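Local atomic coordinates of diadenosine tetraphosphatase, putative (Trypanosoma brucei, PDB entry 2QJC), a protein that is a calcineurin-like phosphoesterase with two bound manganese ions that probably hydrolyses diadenosine tetraphosphate or related phosphoesters. Residues A[21-26]-A[199-204]. Sequence-based numbering, arbitrary orientation.
With MN (manganese (II) ion), chain C; MN (manganese (II) ion), chain B.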
loop_
_atom_site.group_PDB
_atom_site.type_symbol
_atom_site.label_atom_id
_atom_site.label_comp_id
_atom_site.label_asym_id
_atom_site.label_seq_id
_atom_site.Cartn_x
_atom_site.Cartn_y
_atom_site.Cartn_z
ATOM N N VAL A 21 1.251 -13.050 -8.449
ATOM C CA VAL A 21 1.042 -11.657 -8.057
ATOM C C VAL A 21 2.024 -11.197 -6.978
ATOM O O VAL A 21 2.219 -11.867 -5.970
ATOM C CB VAL A 21 -0.405 -11.441 -7.551
ATOM C CG1 VAL A 21 -0.589 -9.988 -7.067
ATOM C CG2 VAL A 21 -1.388 -11.751 -8.667
ATOM N N ILE A 22 2.628 -10.033 -7.205
ATOM C CA ILE A 22 3.602 -9.471 -6.286
ATOM C C ILE A 22 3.080 -8.152 -5.707
ATOM O O ILE A 22 2.801 -7.205 -6.435
ATOM C CB ILE A 22 4.946 -9.259 -7.018
ATOM C CG1 ILE A 22 5.485 -10.622 -7.477
ATOM C CG2 ILE A 22 5.956 -8.588 -6.105
ATOM C CD1 ILE A 22 6.677 -10.532 -8.377
ATOM N N ILE A 23 2.937 -8.115 -4.389
ATOM C CA ILE A 23 2.429 -6.944 -3.684
ATOM C C ILE A 23 3.550 -6.354 -2.832
ATOM O O ILE A 23 4.119 -7.039 -1.966
ATOM C CB ILE A 23 1.221 -7.336 -2.801
ATOM C CG1 ILE A 23 0.180 -8.058 -3.669
ATOM C CG2 ILE A 23 0.613 -6.090 -2.156
ATOM C CD1 ILE A 23 -0.976 -8.650 -2.898
ATOM N N VAL A 24 3.860 -5.083 -3.082
ATOM C CA VAL A 24 4.955 -4.405 -2.385
ATOM C C VAL A 24 4.551 -3.319 -1.385
ATOM O O VAL A 24 3.559 -2.616 -1.578
ATOM C CB VAL A 24 5.975 -3.831 -3.422
ATOM C CG1 VAL A 24 5.250 -3.022 -4.472
ATOM C CG2 VAL A 24 7.034 -2.975 -2.726
ATOM N N GLY A 25 5.327 -3.221 -0.304
ATOM C CA GLY A 25 5.074 -2.250 0.752
ATOM C C GLY A 25 5.424 -0.818 0.388
ATOM O O GLY A 25 5.794 -0.534 -0.755
ATOM N N ASP A 26 5.318 0.084 1.366
ATOM C CA ASP A 26 5.587 1.509 1.146
ATOM C C ASP A 26 6.933 1.756 0.461
ATOM O O ASP A 26 7.985 1.428 1.006
ATOM C CB ASP A 26 5.523 2.277 2.482
ATOM C CG ASP A 26 4.145 2.207 3.142
ATOM O OD1 ASP A 26 3.563 1.098 3.212
ATOM O OD2 ASP A 26 3.644 3.259 3.607
ATOM N N THR A 199 -7.652 -12.389 2.679
ATOM C CA THR A 199 -6.404 -11.986 3.316
ATOM C C THR A 199 -6.206 -10.534 2.872
ATOM O O THR A 199 -6.197 -10.245 1.673
ATOM C CB THR A 199 -5.194 -12.795 2.805
ATOM O OG1 THR A 199 -5.304 -14.156 3.235
ATOM C CG2 THR A 199 -3.891 -12.190 3.333
ATOM N N VAL A 200 -6.069 -9.623 3.830
ATOM C CA VAL A 200 -5.857 -8.220 3.500
ATOM C C VAL A 200 -4.369 -7.901 3.580
ATOM O O VAL A 200 -3.724 -8.141 4.603
ATOM C CB VAL A 200 -6.623 -7.291 4.467
ATOM C CG1 VAL A 200 -6.202 -5.829 4.254
ATOM C CG2 VAL A 200 -8.121 -7.449 4.240
ATOM N N VAL A 201 -3.824 -7.377 2.490
ATOM C CA VAL A 201 -2.417 -7.013 2.445
ATOM C C VAL A 201 -2.330 -5.484 2.475
ATOM O O VAL A 201 -2.970 -4.795 1.675
ATOM C CB VAL A 201 -1.745 -7.577 1.171
ATOM C CG1 VAL A 201 -0.260 -7.251 1.184
ATOM C CG2 VAL A 201 -1.981 -9.110 1.082
ATOM N N PHE A 202 -1.523 -4.959 3.387
ATOM C CA PHE A 202 -1.412 -3.512 3.541
ATOM C C PHE A 202 -0.003 -3.028 3.891
ATOM O O PHE A 202 0.927 -3.819 3.981
ATOM C CB PHE A 202 -2.395 -3.073 4.633
ATOM C CG PHE A 202 -2.096 -3.667 5.999
ATOM C CD1 PHE A 202 -1.519 -2.888 7.000
ATOM C CD2 PHE A 202 -2.378 -5.010 6.272
ATOM C CE1 PHE A 202 -1.227 -3.436 8.256
ATOM C CE2 PHE A 202 -2.091 -5.570 7.521
ATOM C CZ PHE A 202 -1.513 -4.782 8.518
ATOM N N GLY A 203 0.128 -1.721 4.093
ATOM C CA GLY A 203 1.395 -1.104 4.474
ATOM C C GLY A 203 1.104 0.003 5.487
ATOM O O GLY A 203 0.550 -0.268 6.551
ATOM N N HIS A 204 1.488 1.240 5.168
ATOM C CA HIS A 204 1.230 2.417 6.012
ATOM C C HIS A 204 1.855 2.554 7.412
ATOM O O HIS A 204 2.529 3.551 7.691
ATOM C CB HIS A 204 -0.290 2.614 6.146
ATOM C CG HIS A 204 -0.689 3.755 7.037
ATOM N ND1 HIS A 204 -0.328 5.061 6.784
ATOM C CD2 HIS A 204 -1.444 3.786 8.162
ATOM C CE1 HIS A 204 -0.844 5.849 7.712
ATOM N NE2 HIS A 204 -1.526 5.100 8.560
HETATM MN MN MN C . 0.708 5.990 4.966
HETATM MN MN MN B . 4.151 5.300 4.355
HETATM O O HOH W 1 5.642 4.422 5.784
#
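With CG anti to its own carbonyl carbon (chi1 -62°), Asp-26 points its carboxylate at the backbone N of His-204, while the imidazole of His-204, swung anti to the backbone N (chi1 178°), turns to one of the two manganese ions. This is the metal-bearing end of the beta sandwich of a calcineurin-like phosphoesterase, where strands 21-24 and 199-202, from facing sheets, run out into loops that carry manganese ligands. The carboxylate divides its work. OD2 binds one manganese at 2.2 Å, in a site shared with His-28 and Asp-55, and OD1 accepts the amide N of His-204 at 2.9 Å from the syn side, 16° out of the carboxylate plane. That bond probably limits rotation of the carboxylate and couples the two loops. OD1 also lies against Gly-203 CA, 3.3 Å away. His-204 ND1 holds the second manganese at 2.3 Å, alongside Asp-55, Asn-81 and His-141, and NE2 of the same ring is hydrogen-bonded to Thr-160 O, so the two bonds together probably set the ring's orientation. Deeper between the sheets, Ile-23 and Val-201 meet tip to tip in a core that Val-137 and Phe-236 help line, with Ile-23 CG2 3.6 Å from Val-201 CG1.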